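Local coordinates for protein Na-K-Cl cotransporter (Methanosarcina acetivorans, PDB 3G40) that forms the C-terminal cytoplasmic domain of a prokaryotic cation-chloride cotransporter, which probably carries chloride and cations together across the membrane, at residues P26-D38 and E62-F75. Residues are numbered along the deposited sequence; the frame is centred on the assembly and turned at random.
Sequences PVEDPRELMGTFD and ENLLSQLPSISEGF
Phe-37 and Phe-75 stack face to face, ring centroids 4.0 Å apart and planes 16° from parallel. Phe-37 CE1 lies over the centre of the Phe-75 ring. With CG anti to the backbone N (chi1 -178°), the Phe-37 ring reaches helix 64-75, and its CZ comes 3.6 Å from Gly-74 C, met at the ring edge. Were Phe-75 an alanine, that face of Phe-37 would probably lose its stacking partner and its ring would be freer to turn. Ile-71 is a knob in the hole formed by Pro-30, Leu-33, Met-34 and Phe-37. Its CD1 meets Leu-33 CD2 tip to tip at 3.5 Å. Pro-30 CG presses tightly on Leu-64 CD2 at 3.4 Å. The flat end of Gln-67 lies against Pro-30 CB. No hydrogen bond crosses the interface. Asp-29 caps helix 30-38: its OD1 accepts from Arg-31 N (3.0 Å), met from above the carboxylate plane. Arg-154 of the second subunit packs on Met-34 and Phe-37. The axes of the two helix segments run nearly parallel (12°). Leu-33 and Phe-75 touch strand 49-54, and Leu-64 packs on strand 81-86. The helices connect consecutive beta-alpha-beta units of the alpha/beta sheet, joining parallel strands 22-27, 49-54 and 81-86.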
ATOM      1  N   PRO A  26      -0.747 -16.668  -9.361  1.00 39.89           N
ATOM      2  CA  PRO A  26       0.204 -17.559  -8.691  1.00 44.45           C
ATOM      3  C   PRO A  26       0.690 -16.928  -7.396  1.00 45.49           C
ATOM      4  O   PRO A  26       0.939 -15.717  -7.354  1.00 45.81           O
ATOM      5  CB  PRO A  26       1.363 -17.675  -9.685  1.00 44.40           C
ATOM      6  CG  PRO A  26       0.904 -16.987 -10.953  1.00 44.68           C
ATOM      7  CD  PRO A  26      -0.190 -16.051 -10.575  1.00 41.38           C
ATOM      8  N   VAL A  27       0.812 -17.738  -6.349  1.00 37.24           N
ATOM      9  CA  VAL A  27       1.258 -17.266  -5.055  1.00 40.14           C
ATOM     10  C   VAL A  27       2.365 -18.169  -4.519  1.00 46.80           C
ATOM     11  O   VAL A  27       2.152 -19.364  -4.309  1.00 52.11           O
ATOM     12  CB  VAL A  27       0.107 -17.273  -4.051  1.00 44.14           C
ATOM     13  CG1 VAL A  27       0.605 -16.855  -2.677  1.00 44.21           C
ATOM     14  CG2 VAL A  27      -1.016 -16.368  -4.526  1.00 48.39           C
ATOM     15  N   GLU A  28       3.549 -17.605  -4.310  1.00 41.77           N
ATOM     16  CA  GLU A  28       4.626 -18.334  -3.653  1.00 48.65           C
ATOM     17  C   GLU A  28       4.750 -17.845  -2.218  1.00 48.69           C
ATOM     18  O   GLU A  28       5.027 -18.613  -1.303  1.00 50.92           O
ATOM     19  CB  GLU A  28       5.943 -18.124  -4.399  1.00 54.79           C
ATOM     20  CG  GLU A  28       5.879 -18.519  -5.856  1.00 66.28           C
ATOM     21  CD  GLU A  28       7.254 -18.699  -6.473  1.00 81.13           C
ATOM     22  OE1 GLU A  28       7.329 -18.895  -7.703  1.00 82.47           O
ATOM     23  OE2 GLU A  28       8.258 -18.650  -5.731  1.00 89.67           O
ATOM     24  N   ASP A  29       4.496 -16.559  -2.021  1.00 48.77           N
ATOM     25  CA  ASP A  29       4.682 -15.924  -0.722  1.00 52.16           C
ATOM     26  C   ASP A  29       3.395 -15.200  -0.352  1.00 45.82           C
ATOM     27  O   ASP A  29       3.026 -14.230  -1.016  1.00 42.44           O
ATOM     28  CB  ASP A  29       5.850 -14.923  -0.806  1.00 54.79           C
ATOM     29  CG  ASP A  29       6.027 -14.100   0.472  1.00 62.27           C
ATOM     30  OD1 ASP A  29       5.365 -14.406   1.481  1.00 55.92           O
ATOM     31  OD2 ASP A  29       6.835 -13.141   0.465  1.00 73.07           O
ATOM     32  N   PRO A  30       2.714 -15.662   0.711  1.00 44.50           N
ATOM     33  CA  PRO A  30       1.405 -15.125   1.091  1.00 44.91           C
ATOM     34  C   PRO A  30       1.480 -13.666   1.538  1.00 44.94           C
ATOM     35  O   PRO A  30       0.464 -12.973   1.496  1.00 38.26           O
ATOM     36  CB  PRO A  30       0.989 -16.006   2.276  1.00 44.93           C
ATOM     37  CG  PRO A  30       1.862 -17.194   2.200  1.00 54.63           C
ATOM     38  CD  PRO A  30       3.143 -16.745   1.612  1.00 46.36           C
ATOM     39  N   ARG A  31       2.653 -13.222   1.986  1.00 43.22           N
ATOM     40  CA  ARG A  31       2.836 -11.831   2.396  1.00 44.42           C
ATOM     41  C   ARG A  31       2.743 -10.880   1.201  1.00 42.45           C
ATOM     42  O   ARG A  31       2.180  -9.789   1.313  1.00 40.91           O
ATOM     43  CB  ARG A  31       4.178 -11.648   3.102  1.00 41.13           C
ATOM     44  CG  ARG A  31       4.318 -12.463   4.389  1.00 46.59           C
ATOM     45  CD  ARG A  31       5.788 -12.609   4.731  1.00 57.73           C
ATOM     46  NE  ARG A  31       6.012 -13.530   5.836  1.00 80.79           N
ATOM     47  CZ  ARG A  31       7.166 -14.146   6.060  1.00 94.02           C
ATOM     48  NH1 ARG A  31       8.193 -13.943   5.244  1.00 96.24           N
ATOM     49  NH2 ARG A  31       7.292 -14.970   7.092  1.00 95.85           N
ATOM     50  N   GLU A  32       3.306 -11.290   0.066  1.00 40.68           N
ATOM     51  CA  GLU A  32       3.160 -10.528  -1.176  1.00 47.18           C
ATOM     52  C   GLU A  32       1.699 -10.475  -1.577  1.00 44.33           C
ATOM     53  O   GLU A  32       1.191  -9.433  -1.989  1.00 39.20           O
ATOM     54  CB  GLU A  32       3.969 -11.155  -2.312  1.00 53.91           C
ATOM     55  CG  GLU A  32       5.446 -10.815  -2.302  1.00 70.21           C
ATOM     56  CD  GLU A  32       5.751  -9.411  -2.825  1.00 74.11           C
ATOM     57  OE1 GLU A  32       4.832  -8.713  -3.316  1.00 64.53           O
ATOM     58  OE2 GLU A  32       6.931  -9.011  -2.747  1.00 84.39           O
ATOM     59  N   LEU A  33       1.017 -11.609  -1.467  1.00 37.94           N
ATOM     60  CA  LEU A  33      -0.412 -11.634  -1.747  1.00 37.40           C
ATOM     61  C   LEU A  33      -1.163 -10.653  -0.850  1.00 33.53           C
ATOM     62  O   LEU A  33      -2.007  -9.911  -1.334  1.00 37.42           O
ATOM     63  CB  LEU A  33      -0.979 -13.048  -1.573  1.00 33.08           C
ATOM     64  CG  LEU A  33      -2.491 -13.186  -1.752  1.00 35.91           C
ATOM     65  CD1 LEU A  33      -2.927 -12.702  -3.129  1.00 34.68           C
ATOM     66  CD2 LEU A  33      -2.918 -14.661  -1.517  1.00 37.96           C
ATOM     67  N   MET A  34      -0.880 -10.661   0.454  1.00 33.97           N
ATOM     68  CA  MET A  34      -1.546  -9.744   1.373  1.00 31.99           C
ATOM     69  C   MET A  34      -1.272  -8.289   0.938  1.00 31.75           C
ATOM     70  O   MET A  34      -2.144  -7.424   1.039  1.00 33.03           O
ATOM     71  CB  MET A  34      -1.077  -9.954   2.810  1.00 36.35           C
ATOM     72  CG  MET A  34      -1.608 -11.259   3.453  1.00 45.33           C
ATOM     73  SD  MET A  34      -3.420 -11.351   3.371  1.00 50.00           S
ATOM     74  CE  MET A  34      -3.888 -10.141   4.593  1.00 45.95           C
ATOM     75  N   GLY A  35      -0.063  -8.033   0.458  1.00 34.75           N
ATOM     76  CA  GLY A  35       0.303  -6.684   0.038  1.00 34.37           C
ATOM     77  C   GLY A  35      -0.387  -6.244  -1.248  1.00 43.14           C
ATOM     78  O   GLY A  35      -0.412  -5.056  -1.570  1.00 36.68           O
ATOM     79  N   THR A  36      -0.955  -7.208  -1.973  1.00 33.83           N
ATOM     80  CA  THR A  36      -1.583  -6.957  -3.266  1.00 35.56           C
ATOM     81  C   THR A  36      -3.083  -7.195  -3.211  1.00 36.89           C
ATOM     82  O   THR A  36      -3.778  -6.941  -4.184  1.00 32.52           O
ATOM     83  CB  THR A  36      -1.021  -7.900  -4.361  1.00 45.47           C
ATOM     84  OG1 THR A  36       0.391  -8.049  -4.203  1.00 52.43           O
ATOM     85  CG2 THR A  36      -1.317  -7.346  -5.742  1.00 47.85           C
ATOM     86  N   PHE A  37      -3.585  -7.701  -2.080  1.00 34.32           N
ATOM     87  CA  PHE A  37      -5.001  -8.046  -1.963  1.00 32.34           C
ATOM     88  C   PHE A  37      -5.941  -6.925  -2.444  1.00 34.47           C
ATOM     89  O   PHE A  37      -6.842  -7.156  -3.255  1.00 30.50           O
ATOM     90  CB  PHE A  37      -5.331  -8.429  -0.510  1.00 28.99           C
ATOM     91  CG  PHE A  37      -6.756  -8.849  -0.288  1.00 28.91           C
ATOM     92  CD1 PHE A  37      -7.065 -10.215  -0.159  1.00 33.72           C
ATOM     93  CD2 PHE A  37      -7.769  -7.911  -0.112  1.00 32.59           C
ATOM     94  CE1 PHE A  37      -8.377 -10.631   0.095  1.00 30.70           C
ATOM     95  CE2 PHE A  37      -9.080  -8.313   0.124  1.00 40.42           C
ATOM     96  CZ  PHE A  37      -9.383  -9.694   0.239  1.00 34.52           C
ATOM     97  N   ASP A  38      -5.758  -5.717  -1.931  1.00 30.29           N
ATOM     98  CA  ASP A  38      -6.720  -4.652  -2.232  1.00 31.74           C
ATOM     99  C   ASP A  38      -6.727  -4.296  -3.713  1.00 29.52           C
ATOM    100  O   ASP A  38      -7.760  -3.950  -4.285  1.00 32.44           O
ATOM    101  CB  ASP A  38      -6.460  -3.406  -1.372  1.00 33.27           C
ATOM    102  CG  ASP A  38      -6.967  -3.561   0.051  1.00 48.21           C
ATOM    103  OD1 ASP A  38      -7.777  -4.484   0.315  1.00 45.67           O
ATOM    104  OD2 ASP A  38      -6.565  -2.754   0.913  1.00 54.49           O
ATOM    105  N   GLU A  62       6.005 -21.748   3.528  1.00 90.60           N
ATOM    106  CA  GLU A  62       5.187 -20.556   3.730  1.00 84.71           C
ATOM    107  C   GLU A  62       3.820 -20.948   4.274  1.00 76.34           C
ATOM    108  O   GLU A  62       2.959 -20.098   4.500  1.00 72.20           O
ATOM    109  CB  GLU A  62       5.023 -19.796   2.413  1.00 85.55           C
ATOM    110  CG  GLU A  62       6.329 -19.497   1.693  1.00 93.36           C
ATOM    111  CD  GLU A  62       7.177 -18.467   2.416  1.00104.50           C
ATOM    112  OE1 GLU A  62       6.639 -17.768   3.301  1.00108.80           O
ATOM    113  OE2 GLU A  62       8.381 -18.351   2.092  1.00107.34           O
ATOM    114  N   ASN A  63       3.637 -22.247   4.492  1.00 71.07           N
ATOM    115  CA  ASN A  63       2.348 -22.798   4.888  1.00 66.85           C
ATOM    116  C   ASN A  63       1.189 -22.189   4.105  1.00 66.78           C
ATOM    117  O   ASN A  63       0.255 -21.630   4.678  1.00 66.69           O
ATOM    118  CB  ASN A  63       2.115 -22.649   6.390  1.00 78.21           C
ATOM    119  CG  ASN A  63       1.222 -23.743   6.945  1.00 97.40           C
ATOM    120  OD1 ASN A  63       0.683 -24.561   6.195  1.00 98.42           O
ATOM    121  ND2 ASN A  63       1.066 -23.770   8.266  1.00104.43           N
ATOM    122  N   LEU A  64       1.265 -22.292   2.786  1.00 62.50           N
ATOM    123  CA  LEU A  64       0.183 -21.856   1.924  1.00 57.17           C
ATOM    124  C   LEU A  64      -1.129 -22.543   2.296  1.00 57.05           C
ATOM    125  O   LEU A  64      -2.201 -21.966   2.133  1.00 49.58           O
ATOM    126  CB  LEU A  64       0.538 -22.125   0.462  1.00 56.74           C
ATOM    127  CG  LEU A  64       1.730 -21.317  -0.053  1.00 55.20           C
ATOM    128  CD1 LEU A  64       2.038 -21.664  -1.500  1.00 53.84           C
ATOM    129  CD2 LEU A  64       1.449 -19.845   0.094  1.00 54.69           C
ATOM    130  N   LEU A  65      -1.046 -23.767   2.821  1.00 50.19           N
ATOM    131  CA  LEU A  65      -2.249 -24.532   3.133  1.00 50.23           C
ATOM    132  C   LEU A  65      -3.085 -23.838   4.197  1.00 53.01           C
ATOM    133  O   LEU A  65      -4.314 -23.930   4.188  1.00 54.80           O
ATOM    134  CB  LEU A  65      -1.898 -25.969   3.569  1.00 56.06           C
ATOM    135  CG  LEU A  65      -2.992 -27.033   3.406  1.00 61.98           C
ATOM    136  CD1 LEU A  65      -3.331 -27.267   1.932  1.00 66.13           C
ATOM    137  CD2 LEU A  65      -2.575 -28.347   4.065  1.00 67.29           C
ATOM    138  N   SER A  66      -2.418 -23.136   5.107  1.00 54.78           N
ATOM    139  CA  SER A  66      -3.106 -22.395   6.162  1.00 63.42           C
ATOM    140  C   SER A  66      -3.589 -21.010   5.717  1.00 66.40           C
ATOM    141  O   SER A  66      -4.661 -20.552   6.123  1.00 72.25           O
ATOM    142  CB  SER A  66      -2.189 -22.247   7.373  1.00 71.24           C
ATOM    143  OG  SER A  66      -1.814 -23.515   7.880  1.00 73.33           O
ATOM    144  N   GLN A  67      -2.802 -20.345   4.879  1.00 55.76           N
ATOM    145  CA  GLN A  67      -3.065 -18.946   4.544  1.00 52.14           C
ATOM    146  C   GLN A  67      -3.970 -18.729   3.328  1.00 47.28           C
ATOM    147  O   GLN A  67      -4.800 -17.820   3.329  1.00 50.75           O
ATOM    148  CB  GLN A  67      -1.747 -18.187   4.356  1.00 60.99           C
ATOM    149  CG  GLN A  67      -0.859 -18.193   5.589  1.00 71.39           C
ATOM    150  CD  GLN A  67      -0.008 -16.941   5.702  1.00 78.76           C
ATOM    151  OE1 GLN A  67      -0.491 -15.823   5.499  1.00 83.74           O
ATOM    152  NE2 GLN A  67       1.264 -17.120   6.041  1.00 82.40           N
ATOM    153  N   LEU A  68      -3.801 -19.539   2.284  1.00 38.71           N
ATOM    154  CA  LEU A  68      -4.577 -19.338   1.060  1.00 45.29           C
ATOM    155  C   LEU A  68      -6.091 -19.453   1.249  1.00 41.74           C
ATOM    156  O   LEU A  68      -6.842 -18.642   0.709  1.00 41.99           O
ATOM    157  CB  LEU A  68      -4.099 -20.247  -0.083  1.00 44.94           C
ATOM    158  CG  LEU A  68      -2.767 -19.887  -0.741  1.00 54.72           C
ATOM    159  CD1 LEU A  68      -2.650 -20.613  -2.061  1.00 56.90           C
ATOM    160  CD2 LEU A  68      -2.623 -18.372  -0.949  1.00 47.05           C
ATOM    161  N   PRO A  69      -6.553 -20.460   2.006  1.00 41.67           N
ATOM    162  CA  PRO A  69      -8.002 -20.555   2.198  1.00 39.13           C
ATOM    163  C   PRO A  69      -8.553 -19.335   2.913  1.00 39.28           C
ATOM    164  O   PRO A  69      -9.663 -18.902   2.613  1.00 40.79           O
ATOM    165  CB  PRO A  69      -8.153 -21.788   3.095  1.00 46.82           C
ATOM    166  CG  PRO A  69      -6.953 -22.592   2.807  1.00 47.21           C
ATOM    167  CD  PRO A  69      -5.848 -21.617   2.587  1.00 43.12           C
ATOM    168  N   SER A  70      -7.800 -18.783   3.853  1.00 35.47           N
ATOM    169  CA  SER A  70      -8.284 -17.608   4.571  1.00 43.56           C
ATOM    170  C   SER A  70      -8.346 -16.389   3.647  1.00 40.31           C
ATOM    171  O   SER A  70      -9.279 -15.580   3.708  1.00 38.07           O
ATOM    172  CB  SER A  70      -7.395 -17.296   5.767  1.00 53.02           C
ATOM    173  OG  SER A  70      -7.912 -16.190   6.483  1.00 68.29           O
ATOM    174  N   ILE A  71      -7.339 -16.254   2.799  1.00 38.24           N
ATOM    175  CA  ILE A  71      -7.297 -15.103   1.909  1.00 38.47           C
ATOM    176  C   ILE A  71      -8.394 -15.236   0.861  1.00 38.89           C
ATOM    177  O   ILE A  71      -9.060 -14.268   0.525  1.00 34.41           O
ATOM    178  CB  ILE A  71      -5.911 -14.919   1.292  1.00 36.79           C
ATOM    179  CG1 ILE A  71      -4.886 -14.759   2.419  1.00 44.78           C
ATOM    180  CG2 ILE A  71      -5.887 -13.671   0.383  1.00 32.80           C
ATOM    181  CD1 ILE A  71      -3.454 -14.863   1.971  1.00 49.95           C
ATOM    182  N   SER A  72      -8.623 -16.458   0.385  1.00 36.24           N
ATOM    183  CA  SER A  72      -9.673 -16.691  -0.598  1.00 32.80           C
ATOM    184  C   SER A  72     -11.052 -16.330  -0.019  1.00 29.05           C
ATOM    185  O   SER A  72     -11.867 -15.687  -0.675  1.00 36.59           O
ATOM    186  CB  SER A  72      -9.633 -18.165  -1.069  1.00 35.37           C
ATOM    187  OG  SER A  72     -10.438 -18.346  -2.213  1.00 36.01           O
ATOM    188  N   GLU A  73     -11.309 -16.752   1.210  1.00 32.80           N
ATOM    189  CA  GLU A  73     -12.524 -16.360   1.915  1.00 35.36           C
ATOM    190  C   GLU A  73     -12.595 -14.834   2.061  1.00 38.64           C
ATOM    191  O   GLU A  73     -13.670 -14.239   2.012  1.00 38.98           O
ATOM    192  CB  GLU A  73     -12.558 -17.023   3.299  1.00 36.72           C
ATOM    193  CG  GLU A  73     -13.621 -16.476   4.236  1.00 56.69           C
ATOM    194  CD  GLU A  73     -15.028 -16.915   3.862  1.00 89.12           C
ATOM    195  OE1 GLU A  73     -15.286 -17.171   2.664  1.00 98.32           O
ATOM    196  OE2 GLU A  73     -15.880 -17.003   4.775  1.00 99.53           O
ATOM    197  N   GLY A  74     -11.443 -14.201   2.232  1.00 37.78           N
ATOM    198  CA  GLY A  74     -11.414 -12.747   2.354  1.00 36.92           C
ATOM    199  C   GLY A  74     -11.938 -12.080   1.093  1.00 35.38           C
ATOM    200  O   GLY A  74     -12.704 -11.126   1.168  1.00 37.05           O
ATOM    201  N   PHE A  75     -11.529 -12.577  -0.072  1.00 30.98           N
ATOM    202  CA  PHE A  75     -12.018 -12.028  -1.332  1.00 33.23           C
ATOM    203  C   PHE A  75     -13.532 -12.115  -1.398  1.00 40.47           C
ATOM    204  O   PHE A  75     -14.206 -11.152  -1.776  1.00 35.51           O
ATOM    205  CB  PHE A  75     -11.372 -12.707  -2.544  1.00 34.06           C
ATOM    206  CG  PHE A  75      -9.988 -12.187  -2.880  1.00 35.01           C
ATOM    207  CD1 PHE A  75      -8.877 -13.000  -2.727  1.00 33.81           C
ATOM    208  CD2 PHE A  75      -9.802 -10.869  -3.330  1.00 41.72           C
ATOM    209  CE1 PHE A  75      -7.605 -12.543  -3.033  1.00 37.22           C
ATOM    210  CE2 PHE A  75      -8.527 -10.391  -3.632  1.00 40.54           C
ATOM    211  CZ  PHE A  75      -7.426 -11.220  -3.482  1.00 40.50           C
TER